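Local coordinates for protein Cas13d (PDB 6IV9) that binds CRISPR RNA and uses two HEPN domains to mature that guide and to cleave target RNA, at residues Leu149-Glu154 with Lys760-Glu765; Asn189-Leu194 with Ser205-Met210; Asp774-Ser779 with Asn812-Ser817; Cys859-Gly864 with Glu871-Glu876. The protein carries 2 engineered substitutions. All blocks are in the same frame, centred on the assembly; numbering follows the deposited sequence.

Contact 1: residues Leu149-Glu154 with Lys760-Glu765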
loop_
_atom_site.group_PDB
_atom_site.type_symbol
_atom_site.label_atom_id
_atom_site.label_comp_id
_atom_site.label_asym_id
_atom_site.label_seq_id
_atom_site.Cartn_x
_atom_site.Cartn_y
_atom_site.Cartn_z
ATOM N N LEU A 149 12.994 17.462 -14.279
ATOM C CA LEU A 149 11.824 18.068 -14.965
ATOM C C LEU A 149 12.020 19.570 -15.182
ATOM O O LEU A 149 11.363 20.112 -16.019
ATOM C CB LEU A 149 10.597 17.842 -14.092
ATOM C CG LEU A 149 9.603 16.769 -14.509
ATOM C CD1 LEU A 149 10.139 15.794 -15.525
ATOM C CD2 LEU A 149 9.028 16.079 -13.300
ATOM N N GLY A 150 12.880 20.200 -14.397
ATOM C CA GLY A 150 13.062 21.652 -14.485
ATOM C C GLY A 150 11.958 22.407 -13.767
ATOM O O GLY A 150 11.772 23.557 -14.065
ATOM N N LEU A 151 11.268 21.766 -12.836
ATOM C CA LEU A 151 10.148 22.419 -12.111
ATOM C C LEU A 151 10.542 22.838 -10.695
ATOM O O LEU A 151 9.682 23.256 -9.971
ATOM C CB LEU A 151 8.977 21.446 -12.084
ATOM C CG LEU A 151 8.408 21.126 -13.453
ATOM C CD1 LEU A 151 7.389 20.019 -13.358
ATOM C CD2 LEU A 151 7.811 22.368 -14.077
ATOM N N LYS A 152 11.819 22.787 -10.367
ATOM C CA LYS A 152 12.251 23.106 -8.987
ATOM C C LYS A 152 11.810 24.516 -8.599
ATOM O O LYS A 152 11.298 24.666 -7.531
ATOM C CB LYS A 152 13.777 23.026 -8.922
ATOM C CG LYS A 152 14.432 23.434 -7.620
ATOM C CD LYS A 152 15.910 23.173 -7.657
ATOM C CE LYS A 152 16.660 23.541 -6.401
ATOM N NZ LYS A 152 16.655 24.994 -6.147
ATOM N N SER A 153 12.010 25.504 -9.459
ATOM C CA SER A 153 11.624 26.888 -9.091
ATOM C C SER A 153 10.111 27.036 -8.917
ATOM O O SER A 153 9.693 27.658 -7.979
ATOM C CB SER A 153 12.173 27.863 -10.070
ATOM O OG SER A 153 13.575 27.888 -9.974
ATOM N N GLU A 154 9.337 26.484 -9.833
ATOM C CA GLU A 154 7.867 26.568 -9.725
ATOM C C GLU A 154 7.417 25.857 -8.449
ATOM O O GLU A 154 6.566 26.368 -7.778
ATOM C CB GLU A 154 7.234 25.870 -10.920
ATOM C CG GLU A 154 6.904 26.784 -12.065
ATOM C CD GLU A 154 6.547 28.214 -11.700
ATOM O OE1 GLU A 154 5.442 28.429 -11.218
ATOM O OE2 GLU A 154 7.403 29.089 -11.894
ATOM N N LYS A 760 2.646 24.516 -17.368
ATOM C CA LYS A 760 1.756 25.528 -17.983
ATOM C C LYS A 760 2.129 26.916 -17.469
ATOM O O LYS A 760 1.927 27.857 -18.184
ATOM C CB LYS A 760 0.281 25.211 -17.752
ATOM C CG LYS A 760 -0.655 26.046 -18.602
ATOM C CD LYS A 760 -2.013 25.457 -18.819
ATOM C CE LYS A 760 -2.921 26.400 -19.569
ATOM N NZ LYS A 760 -4.319 25.928 -19.559
ATOM N N GLU A 761 2.591 27.002 -16.232
ATOM C CA GLU A 761 2.978 28.297 -15.631
ATOM C C GLU A 761 4.288 28.816 -16.224
ATOM O O GLU A 761 4.548 29.989 -16.059
ATOM C CB GLU A 761 3.103 28.169 -14.119
ATOM C CG GLU A 761 1.774 27.967 -13.433
ATOM C CD GLU A 761 0.738 29.027 -13.740
ATOM O OE1 GLU A 761 1.093 30.207 -13.723
ATOM O OE2 GLU A 761 -0.413 28.667 -13.997
ATOM N N ILE A 762 5.105 27.961 -16.829
ATOM C CA ILE A 762 6.429 28.449 -17.303
ATOM C C ILE A 762 6.632 28.267 -18.808
ATOM O O ILE A 762 7.587 28.834 -19.316
ATOM C CB ILE A 762 7.540 27.798 -16.469
ATOM C CG1 ILE A 762 7.538 26.280 -16.616
ATOM C CG2 ILE A 762 7.394 28.196 -15.022
ATOM C CD1 ILE A 762 8.788 25.638 -16.125
ATOM N N ILE A 763 5.776 27.505 -19.478
ATOM C CA ILE A 763 5.920 27.317 -20.946
ATOM C C ILE A 763 4.819 28.121 -21.640
ATOM O O ILE A 763 3.673 27.735 -21.576
ATOM C CB ILE A 763 5.843 25.829 -21.328
ATOM C CG1 ILE A 763 6.727 24.954 -20.443
ATOM C CG2 ILE A 763 6.151 25.633 -22.793
ATOM C CD1 ILE A 763 8.185 25.134 -20.684
ATOM N N PRO A 764 5.168 29.199 -22.368
ATOM C CA PRO A 764 4.195 30.042 -23.056
ATOM C C PRO A 764 3.392 29.249 -24.088
ATOM O O PRO A 764 2.243 29.458 -24.210
ATOM C CB PRO A 764 5.079 31.053 -23.791
ATOM C CG PRO A 764 6.304 31.131 -22.936
ATOM C CD PRO A 764 6.522 29.696 -22.519
ATOM N N GLU A 765 4.030 28.263 -24.700
ATOM C CA GLU A 765 3.415 27.428 -25.762
ATOM C C GLU A 765 2.205 26.637 -25.247
ATOM O O GLU A 765 1.411 26.219 -26.064
ATOM C CB GLU A 765 4.470 26.507 -26.365
ATOM C CG GLU A 765 5.448 27.216 -27.269
ATOM C CD GLU A 765 6.564 27.953 -26.559
ATOM O OE1 GLU A 765 6.657 27.848 -25.350
ATOM O OE2 GLU A 765 7.336 28.632 -27.233
#

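Contact 2: residues Asn189-Leu194 with Ser205-Met210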
loop_
_atom_site.group_PDB
_atom_site.type_symbol
_atom_site.label_atom_id
_atom_site.label_comp_id
_atom_site.label_asym_id
_atom_site.label_seq_id
_atom_site.Cartn_x
_atom_site.Cartn_y
_atom_site.Cartn_z
ATOM N N ASN A 189 -8.484 3.350 -6.458
ATOM C CA ASN A 189 -8.947 1.974 -6.169
ATOM C C ASN A 189 -10.231 1.996 -5.332
ATOM O O ASN A 189 -11.106 1.224 -5.614
ATOM C CB ASN A 189 -7.864 1.169 -5.460
ATOM C CG ASN A 189 -6.705 0.843 -6.368
ATOM O OD1 ASN A 189 -6.774 1.078 -7.546
ATOM N ND2 ASN A 189 -5.647 0.301 -5.815
ATOM N N ILE A 190 -10.289 2.832 -4.306
ATOM C CA ILE A 190 -11.488 2.872 -3.420
ATOM C C ILE A 190 -12.722 3.315 -4.215
ATOM O O ILE A 190 -13.747 2.711 -4.090
ATOM C CB ILE A 190 -11.242 3.793 -2.213
ATOM C CG1 ILE A 190 -10.117 3.275 -1.320
ATOM C CG2 ILE A 190 -12.540 4.002 -1.461
ATOM C CD1 ILE A 190 -9.691 4.231 -0.247
ATOM N N VAL A 191 -12.585 4.339 -5.038
ATOM C CA VAL A 191 -13.749 4.821 -5.825
ATOM C C VAL A 191 -14.216 3.692 -6.748
ATOM O O VAL A 191 -15.399 3.521 -6.905
ATOM C CB VAL A 191 -13.381 6.086 -6.613
ATOM C CG1 VAL A 191 -14.449 6.449 -7.615
ATOM C CG2 VAL A 191 -13.103 7.244 -5.687
ATOM N N TYR A 192 -13.282 2.985 -7.364
ATOM C CA TYR A 192 -13.676 1.871 -8.252
ATOM C C TYR A 192 -14.392 0.795 -7.440
ATOM O O TYR A 192 -15.403 0.315 -7.864
ATOM C CB TYR A 192 -12.452 1.279 -8.944
ATOM C CG TYR A 192 -12.709 -0.063 -9.567
ATOM C CD1 TYR A 192 -13.450 -0.189 -10.721
ATOM C CD2 TYR A 192 -12.236 -1.211 -8.976
ATOM C CE1 TYR A 192 -13.701 -1.426 -11.285
ATOM C CE2 TYR A 192 -12.473 -2.453 -9.527
ATOM C CZ TYR A 192 -13.213 -2.564 -10.682
ATOM O OH TYR A 192 -13.422 -3.797 -11.204
ATOM N N ALA A 193 -13.872 0.466 -6.272
ATOM C CA ALA A 193 -14.486 -0.584 -5.440
ATOM C C ALA A 193 -15.914 -0.181 -5.054
ATOM O O ALA A 193 -16.794 -1.004 -5.132
ATOM C CB ALA A 193 -13.650 -0.806 -4.222
ATOM N N LEU A 194 -16.109 1.068 -4.661
ATOM C CA LEU A 194 -17.462 1.526 -4.264
ATOM C C LEU A 194 -18.416 1.454 -5.457
ATOM O O LEU A 194 -19.508 0.984 -5.272
ATOM C CB LEU A 194 -17.344 2.929 -3.674
ATOM C CG LEU A 194 -16.672 2.944 -2.310
ATOM C CD1 LEU A 194 -16.301 4.346 -1.898
ATOM C CD2 LEU A 194 -17.564 2.294 -1.280
ATOM N N SER A 205 -21.819 5.407 -17.360
ATOM C CA SER A 205 -21.483 6.409 -16.302
ATOM C C SER A 205 -20.541 5.832 -15.233
ATOM O O SER A 205 -20.513 4.595 -15.027
ATOM C CB SER A 205 -22.701 7.014 -15.647
ATOM O OG SER A 205 -22.404 7.437 -14.320
ATOM N N TYR A 206 -19.770 6.710 -14.603
ATOM C CA TYR A 206 -18.828 6.225 -13.572
ATOM C C TYR A 206 -18.857 7.119 -12.336
ATOM O O TYR A 206 -19.075 6.630 -11.250
ATOM C CB TYR A 206 -17.417 6.075 -14.139
ATOM C CG TYR A 206 -16.466 5.437 -13.164
ATOM C CD1 TYR A 206 -16.500 4.075 -12.919
ATOM C CD2 TYR A 206 -15.571 6.207 -12.447
ATOM C CE1 TYR A 206 -15.658 3.492 -11.989
ATOM C CE2 TYR A 206 -14.710 5.637 -11.527
ATOM C CZ TYR A 206 -14.757 4.280 -11.300
ATOM O OH TYR A 206 -13.902 3.762 -10.398
ATOM N N ASP A 207 -18.586 8.400 -12.534
ATOM C CA ASP A 207 -18.468 9.240 -11.321
ATOM C C ASP A 207 -19.698 10.091 -11.066
ATOM O O ASP A 207 -19.581 11.119 -10.433
ATOM C CB ASP A 207 -17.058 9.702 -10.980
ATOM C CG ASP A 207 -16.564 8.991 -9.730
ATOM O OD1 ASP A 207 -17.310 8.127 -9.194
ATOM O OD2 ASP A 207 -15.459 9.302 -9.313
ATOM N N ASP A 208 -20.837 9.608 -11.545
ATOM C CA ASP A 208 -22.140 10.241 -11.227
ATOM C C ASP A 208 -22.352 10.056 -9.724
ATOM O O ASP A 208 -23.038 10.875 -9.109
ATOM C CB ASP A 208 -23.278 9.613 -12.030
ATOM C CG ASP A 208 -23.683 10.480 -13.203
ATOM O OD1 ASP A 208 -22.828 11.244 -13.679
ATOM O OD2 ASP A 208 -24.846 10.395 -13.612
ATOM N N PHE A 209 -21.732 9.014 -9.171
ATOM C CA PHE A 209 -21.925 8.712 -7.740
ATOM C C PHE A 209 -20.857 9.437 -6.929
ATOM O O PHE A 209 -21.190 10.440 -6.364
ATOM C CB PHE A 209 -21.970 7.198 -7.559
ATOM C CG PHE A 209 -21.828 6.689 -6.154
ATOM C CD1 PHE A 209 -22.262 7.432 -5.082
ATOM C CD2 PHE A 209 -21.268 5.455 -5.912
ATOM C CE1 PHE A 209 -22.135 6.957 -3.793
ATOM C CE2 PHE A 209 -21.134 4.979 -4.624
ATOM C CZ PHE A 209 -21.571 5.732 -3.566
ATOM N N MET A 210 -19.620 8.963 -6.914
ATOM C CA MET A 210 -18.584 9.622 -6.078
ATOM C C MET A 210 -18.234 11.035 -6.553
ATOM O O MET A 210 -17.897 11.841 -5.718
ATOM C CB MET A 210 -17.321 8.773 -5.947
ATOM C CG MET A 210 -17.589 7.413 -5.377
ATOM S SD MET A 210 -17.774 7.401 -3.609
ATOM C CE MET A 210 -16.209 8.092 -3.094
#

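Contact 3: residues Asp774-Ser779 with Asn812-Ser817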
loop_
_atom_site.group_PDB
_atom_site.type_symbol
_atom_site.label_atom_id
_atom_site.label_comp_id
_atom_site.label_asym_id
_atom_site.label_seq_id
_atom_site.Cartn_x
_atom_site.Cartn_y
_atom_site.Cartn_z
ATOM N N ASP A 774 -5.978 16.724 -25.719
ATOM C CA ASP A 774 -4.921 15.853 -26.270
ATOM C C ASP A 774 -3.917 15.599 -25.154
ATOM O O ASP A 774 -3.111 16.469 -24.906
ATOM C CB ASP A 774 -4.261 16.472 -27.500
ATOM C CG ASP A 774 -3.337 15.521 -28.235
ATOM O OD1 ASP A 774 -3.079 14.458 -27.708
ATOM O OD2 ASP A 774 -2.896 15.864 -29.314
ATOM N N TYR A 775 -3.916 14.390 -24.605
ATOM C CA TYR A 775 -3.017 14.017 -23.485
ATOM C C TYR A 775 -1.546 14.080 -23.906
ATOM O O TYR A 775 -0.714 14.251 -23.053
ATOM C CB TYR A 775 -3.414 12.657 -22.924
ATOM C CG TYR A 775 -4.524 12.707 -21.914
ATOM C CD1 TYR A 775 -4.273 12.994 -20.591
ATOM C CD2 TYR A 775 -5.829 12.475 -22.280
ATOM C CE1 TYR A 775 -5.290 13.038 -19.661
ATOM C CE2 TYR A 775 -6.861 12.515 -21.364
ATOM C CZ TYR A 775 -6.590 12.793 -20.047
ATOM O OH TYR A 775 -7.593 12.834 -19.143
ATOM N N ARG A 776 -1.269 13.991 -25.199
ATOM C CA ARG A 776 0.125 13.969 -25.707
ATOM C C ARG A 776 0.761 15.361 -25.736
ATOM O O ARG A 776 1.937 15.429 -25.999
ATOM C CB ARG A 776 0.180 13.391 -27.123
ATOM C CG ARG A 776 -0.487 12.040 -27.293
ATOM C CD ARG A 776 -0.609 11.678 -28.757
ATOM N NE ARG A 776 -1.446 12.616 -29.473
ATOM C CZ ARG A 776 -1.271 12.967 -30.729
ATOM N NH1 ARG A 776 -0.425 12.306 -31.488
ATOM N NH2 ARG A 776 -1.945 13.976 -31.227
ATOM N N ILE A 777 0.011 16.403 -25.411
ATOM C CA ILE A 777 0.501 17.800 -25.595
ATOM C C ILE A 777 1.773 18.110 -24.794
ATOM O O ILE A 777 2.596 18.839 -25.315
ATOM C CB ILE A 777 -0.630 18.808 -25.341
ATOM C CG1 ILE A 777 -0.251 20.229 -25.758
ATOM C CG2 ILE A 777 -1.097 18.764 -23.907
ATOM C CD1 ILE A 777 0.079 20.378 -27.205
ATOM N N LEU A 778 1.891 17.624 -23.561
ATOM C CA LEU A 778 3.107 17.945 -22.780
ATOM C C LEU A 778 4.347 17.330 -23.432
ATOM O O LEU A 778 5.294 18.041 -23.662
ATOM C CB LEU A 778 2.918 17.357 -21.386
ATOM C CG LEU A 778 3.411 18.186 -20.210
ATOM C CD1 LEU A 778 3.988 17.316 -19.128
ATOM C CD2 LEU A 778 4.348 19.296 -20.609
ATOM N N SER A 779 4.310 16.040 -23.724
ATOM C CA SER A 779 5.487 15.394 -24.341
ATOM C C SER A 779 5.782 16.027 -25.705
ATOM O O SER A 779 6.924 16.253 -26.006
ATOM C CB SER A 779 5.260 13.931 -24.489
ATOM O OG SER A 779 5.206 13.322 -23.231
ATOM N N ASN A 812 3.557 10.203 -32.518
ATOM C CA ASN A 812 2.997 10.169 -33.893
ATOM C C ASN A 812 2.189 8.893 -34.140
ATOM O O ASN A 812 1.281 8.929 -34.947
ATOM C CB ASN A 812 4.043 10.590 -34.913
ATOM C CG ASN A 812 4.352 12.058 -34.736
ATOM O OD1 ASN A 812 3.449 12.878 -34.677
ATOM N ND2 ASN A 812 5.617 12.391 -34.599
ATOM N N ASN A 813 2.589 7.802 -33.501
ATOM C CA ASN A 813 1.900 6.495 -33.570
ATOM C C ASN A 813 0.559 6.567 -32.844
ATOM O O ASN A 813 -0.291 5.729 -33.102
ATOM C CB ASN A 813 2.803 5.383 -33.051
ATOM C CG ASN A 813 3.809 4.984 -34.103
ATOM O OD1 ASN A 813 3.626 5.305 -35.261
ATOM N ND2 ASN A 813 4.869 4.320 -33.707
ATOM N N ALA A 814 0.440 7.498 -31.911
ATOM C CA ALA A 814 -0.767 7.671 -31.087
ATOM C C ALA A 814 -1.623 8.813 -31.624
ATOM O O ALA A 814 -1.269 9.387 -32.626
ATOM C CB ALA A 814 -0.358 7.938 -29.670
ATOM N N ASP A 815 -2.720 9.089 -30.935
ATOM C CA ASP A 815 -3.649 10.186 -31.276
ATOM C C ASP A 815 -4.395 10.606 -30.009
ATOM O O ASP A 815 -4.284 9.937 -29.004
ATOM C CB ASP A 815 -4.516 9.855 -32.486
ATOM C CG ASP A 815 -5.554 8.789 -32.225
ATOM O OD1 ASP A 815 -5.948 8.629 -31.089
ATOM O OD2 ASP A 815 -5.972 8.161 -33.171
ATOM N N SER A 816 -5.100 11.719 -30.076
ATOM C CA SER A 816 -5.809 12.240 -28.894
ATOM C C SER A 816 -6.901 11.272 -28.452
ATOM O O SER A 816 -7.156 11.211 -27.277
ATOM C CB SER A 816 -6.330 13.615 -29.139
ATOM O OG SER A 816 -7.247 13.619 -30.203
ATOM N N SER A 817 -7.557 10.612 -29.396
ATOM C CA SER A 817 -8.672 9.704 -29.040
ATOM C C SER A 817 -8.208 8.460 -28.274
ATOM O O SER A 817 -8.766 8.192 -27.238
ATOM C CB SER A 817 -9.443 9.333 -30.269
ATOM O OG SER A 817 -10.408 8.359 -29.969
HETATM O O HOH W 1 -6.172 12.917 -25.456
HETATM O O HOH W 2 0.773 13.112 -34.042
#

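Contact 4: residues Cys859-Gly864 with Glu871-Glu876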
loop_
_atom_site.group_PDB
_atom_site.type_symbol
_atom_site.label_atom_id
_atom_site.label_comp_id
_atom_site.label_asym_id
_atom_site.label_seq_id
_atom_site.Cartn_x
_atom_site.Cartn_y
_atom_site.Cartn_z
ATOM N N CYS A 859 -9.711 -3.489 -24.933
ATOM C CA CYS A 859 -10.695 -2.490 -24.470
ATOM C C CYS A 859 -10.574 -1.217 -25.308
ATOM O O CYS A 859 -11.579 -0.632 -25.615
ATOM C CB CYS A 859 -10.462 -2.116 -23.013
ATOM S SG CYS A 859 -10.767 -3.440 -21.818
ATOM N N ILE A 860 -9.361 -0.780 -25.595
ATOM C CA ILE A 860 -9.156 0.478 -26.372
ATOM C C ILE A 860 -9.687 0.337 -27.801
ATOM O O ILE A 860 -10.257 1.285 -28.291
ATOM C CB ILE A 860 -7.672 0.882 -26.392
ATOM C CG1 ILE A 860 -7.128 1.169 -24.995
ATOM C CG2 ILE A 860 -7.442 2.047 -27.327
ATOM C CD1 ILE A 860 -7.509 2.498 -24.469
ATOM N N THR A 861 -9.455 -0.810 -28.426
ATOM C CA THR A 861 -9.827 -1.010 -29.845
ATOM C C THR A 861 -11.265 -1.495 -30.015
ATOM O O THR A 861 -11.681 -1.609 -31.134
ATOM C CB THR A 861 -8.851 -1.965 -30.519
ATOM O OG1 THR A 861 -8.914 -3.205 -29.826
ATOM C CG2 THR A 861 -7.443 -1.427 -30.532
ATOM N N LYS A 862 -11.975 -1.782 -28.942
ATOM C CA LYS A 862 -13.372 -2.241 -29.072
ATOM C C LYS A 862 -14.168 -1.175 -29.824
ATOM O O LYS A 862 -14.113 -0.020 -29.449
ATOM C CB LYS A 862 -13.958 -2.485 -27.688
ATOM C CG LYS A 862 -15.322 -3.140 -27.679
ATOM C CD LYS A 862 -16.059 -2.885 -26.409
ATOM C CE LYS A 862 -17.421 -3.543 -26.403
ATOM N NZ LYS A 862 -17.531 -4.577 -27.459
ATOM N N ARG A 863 -14.896 -1.593 -30.864
ATOM C CA ARG A 863 -15.726 -0.662 -31.674
ATOM C C ARG A 863 -17.116 -0.551 -31.038
ATOM O O ARG A 863 -17.873 -1.540 -31.096
ATOM C CB ARG A 863 -15.821 -1.155 -33.122
ATOM C CG ARG A 863 -15.302 -0.164 -34.153
ATOM C CD ARG A 863 -13.808 -0.300 -34.385
ATOM N NE ARG A 863 -13.449 -1.599 -34.936
ATOM C CZ ARG A 863 -13.376 -1.871 -36.235
ATOM N NH1 ARG A 863 -13.987 -1.091 -37.110
ATOM N NH2 ARG A 863 -12.694 -2.922 -36.653
ATOM N N GLY A 864 -17.428 0.611 -30.454
ATOM C CA GLY A 864 -18.731 0.842 -29.802
ATOM C C GLY A 864 -19.891 0.414 -30.684
ATOM O O GLY A 864 -19.921 0.828 -31.861
ATOM N N GLU A 871 -12.574 5.946 -36.310
ATOM C CA GLU A 871 -11.234 5.737 -36.922
ATOM C C GLU A 871 -10.567 4.515 -36.278
ATOM O O GLU A 871 -9.872 4.690 -35.258
ATOM C CB GLU A 871 -10.369 6.988 -36.749
ATOM C CG GLU A 871 -10.713 8.098 -37.725
ATOM C CD GLU A 871 -10.469 7.756 -39.185
ATOM O OE1 GLU A 871 -9.320 7.417 -39.527
ATOM O OE2 GLU A 871 -11.430 7.832 -39.976
ATOM N N LYS A 872 -10.822 3.347 -36.866
ATOM C CA LYS A 872 -10.185 2.081 -36.449
ATOM C C LYS A 872 -8.695 2.344 -36.211
ATOM O O LYS A 872 -8.062 2.945 -37.075
ATOM C CB LYS A 872 -10.344 1.080 -37.587
ATOM C CG LYS A 872 -9.682 -0.264 -37.381
ATOM C CD LYS A 872 -10.508 -1.356 -37.979
ATOM C CE LYS A 872 -9.692 -2.484 -38.553
ATOM N NZ LYS A 872 -8.293 -2.371 -38.114
ATOM N N ILE A 873 -8.168 1.892 -35.073
ATOM C CA ILE A 873 -6.735 2.104 -34.741
ATOM C C ILE A 873 -5.928 1.163 -35.625
ATOM O O ILE A 873 -6.338 0.038 -35.768
ATOM C CB ILE A 873 -6.502 1.877 -33.229
ATOM C CG1 ILE A 873 -7.259 2.912 -32.400
ATOM C CG2 ILE A 873 -5.031 1.875 -32.879
ATOM C CD1 ILE A 873 -7.442 2.536 -30.967
ATOM N N LYS A 874 -4.756 1.583 -36.096
ATOM C CA LYS A 874 -3.910 0.762 -37.003
ATOM C C LYS A 874 -3.377 -0.530 -36.366
ATOM O O LYS A 874 -2.969 -1.393 -37.111
ATOM C CB LYS A 874 -2.747 1.585 -37.553
ATOM C CG LYS A 874 -1.742 2.109 -36.544
ATOM C CD LYS A 874 -0.575 2.790 -37.205
ATOM C CE LYS A 874 0.268 3.594 -36.248
ATOM N NZ LYS A 874 1.303 4.380 -36.947
ATOM N N TYR A 875 -3.334 -0.628 -35.041
ATOM C CA TYR A 875 -2.833 -1.830 -34.345
ATOM C C TYR A 875 -3.938 -2.878 -34.167
ATOM O O TYR A 875 -3.605 -3.993 -33.836
ATOM C CB TYR A 875 -2.289 -1.382 -32.991
ATOM C CG TYR A 875 -1.114 -0.450 -33.086
ATOM C CD1 TYR A 875 0.107 -0.909 -33.516
ATOM C CD2 TYR A 875 -1.224 0.882 -32.749
ATOM C CE1 TYR A 875 1.193 -0.070 -33.628
ATOM C CE2 TYR A 875 -0.147 1.738 -32.848
ATOM C CZ TYR A 875 1.067 1.258 -33.287
ATOM O OH TYR A 875 2.138 2.070 -33.395
ATOM N N GLU A 876 -5.198 -2.525 -34.388
ATOM C CA GLU A 876 -6.318 -3.471 -34.135
ATOM C C GLU A 876 -6.163 -4.799 -34.883
ATOM O O GLU A 876 -6.274 -5.834 -34.261
ATOM C CB GLU A 876 -7.678 -2.837 -34.431
ATOM C CG GLU A 876 -8.840 -3.711 -34.031
ATOM C CD GLU A 876 -10.233 -3.216 -34.367
ATOM O OE1 GLU A 876 -11.027 -3.994 -34.879
ATOM O OE2 GLU A 876 -10.529 -2.070 -34.094
#

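Contact 1: residues Leu149-Glu154 with Lys760-Glu765
Ile762 and Glu154 carry most of this small contact, their side chains running antiparallel alongside one another. The CG2 methyl of Ile762 rests against the bent stem of Glu154, 3.3 Å from Glu154 CG, and the carboxylate oxygen Glu154 OE2 is equally near that methyl. At Ile762 chi1 is 61°, which puts CG1 between the backbone N and the carbonyl carbon; CG2 then stands anti to the carbonyl carbon, on the side of Glu154. The other branch reaches the neighbouring turn, where Ile762 CD1 lies 4.0 Å from Leu151 CD2. Glu761 adds its CB, 3.7 Å from Glu154 OE1, while its carboxylate turns off from the interface. The two like charges do not touch, OE1 of Glu154 and OE1 of Glu761 being 5.3 Å from each other, and Glu154 OE2 is answered by a salt bridge with Lys157, further along its helix. No hydrogen bond crosses the interface. Leu151, at the N-cap position, also packs on Leu758 and Tyr759. The arrangement is a surface packing of a helix start, that of 152-160, against the loop that follows the long helix 713-760, close to the bound nucleic acid.

Contact 2: residues Asn189-Leu194 with Ser205-Met210
Val191 is the main bump of this contact, and its CG1 methyl enters a hollow lined by Tyr206, Asp207 and Met210. With chi1 at 169°, CG1 stands anti to the backbone N and meets the Asp207 carboxylate, 3.5 Å from Asp207 OD2. Met210 forms a second wall, its CG 4.0 Å from Val191 CG1, and Tyr206 CE2 closes in at the same distance from that methyl. The other methyl, Val191 CG2, faces Met210 CE. Met210 is bent at chi2 and chi3, and its sulfur fills the next hollow: SD lies 3.8 Å from Leu194 CD1, the two side chains crossing at about a right angle, and it also sits over one face of the Phe209 ring, offset toward the rim. Leu194 CB comes to 4.4 Å from Phe209 CE2. Tyr206 drives its hydroxyl end into the angle beside Tyr192, at the edge of that ring, although the shortest approach there is too close to be trusted. An alanine in place of Tyr206 would probably open a gap beside Val191 CG1 and leave His828 without its stacking partner. Asp207 OD1 takes a weak bond from Met210 N, within the loop itself. The result is a loop folded back on the helix it leaves, with side chains of 205-210 covering the C-terminal turns of helix 168-197 in the buried interior.

Contact 3: residues Asp774-Ser779 with Asn812-Ser817
One face of the Arg776 guanidinium lies against the Asp815 backbone, with Asp815 CA 3.6 Å above its plane, over its centre. Asp774 OD1 and an ordered water occupy its edge in plane. Within its own segment Arg776 holds Asp774 side-on in a salt bridge: NE donates to the syn lone pair of OD1 at 3.0 Å, and NH2 reaches OD2 at 2.9 Å, tilted from the guanidinium plane. Asp774 OD1 also accepts from Arg776 N, met from above the carboxylate plane. A bend at chi3 (-63°) swings NE back toward the aspartate. Ser816 CB packs 3.7 Å from Asp774 OD1, and Ala814 CB touches Arg776 CD. The edge water connects NH1 with Asn812 OD1, and NH1 bonds to Ile811 O, near the end of helix 801-813. A leucine in place of Arg776 would probably leave the Asp774 carboxylate without its salt-bridge mate and Ile811 O without this donor. A second water accepts from Tyr775 N and donates to Ser816 O. The type I turn from Asp774 to Ile777, with its capping aspartate, leads into helix 777-788, and the whole is a helix-start turn set against the link between helices 801-813 and 816-827.

Contact 4: residues Cys859-Gly864 with Glu871-Glu876
Ile860, Thr861 and Arg863 meet Lys872, Ile873 and Glu876 where a helix-loop-helix connection closes on itself, the end of helix 848-861 facing the start of helix 876-882. A type I turn from Ile873 to Glu876, with Glu876 N bonded to Ile873 O, leads into the second helix. The apolar part centres on Ile873, whose CD1 lies 3.7 Å from Ile860 CG2, the two side chains crossing obliquely. The same CD1 reaches Thr861 CG2 at 4.0 Å, and Phe889 of helix 887-893 touches all three residues. Thr861 also packs its CB against Glu876 CG, 3.9 Å away, while its hydroxyl bonds back to Gln857 O in its own helix. The ionic part is one salt bridge: Arg863 NH2 donates to Glu876 OE1 at 2.7 Å with an N-H...O angle of 157°. The oxygen lies at the guanidinium edge, near its plane, but the carboxylate plane is turned 61° from that of the guanidinium. In Glu876 chi1 (-173°) sets CG anti to the backbone N, and the chain runs extended from there to the arginine. Lys872 CD lies over one guanidinium face, with CG above it toward the rim. Lys872 NZ pairs with Asp877 and stays 4.7 Å from Arg863 NH2, a like charge. Glu876 OE2 lies 3.1 Å from Arg863 NE and 3.2 Å from Thr861 O, itself an acceptor.

In the fold
Contact 2 is the buried one, dominated by methyl, sulfur and ring packing, whereas contacts 1 and 3 lie at the surface and contact 4 is intermediate. Charge differs too: in contact 1 two glutamates lie near each other without touching, and one pairs with Lys157; contact 3 uses a salt bridge inside one segment plus ordered waters; contact 4 sends its salt bridge across the interface. Contact 1 lies at the end of helix 713-760, on which side chains of contact 3 pack. Contact 3 includes the start of helix 816-827, on which contact 4 packs, and both touch helix 887-893. A probable hydrogen bond, Asn813 OD1 to Lys874 NZ, joins them. Contact 1 alone spans some 600 residues.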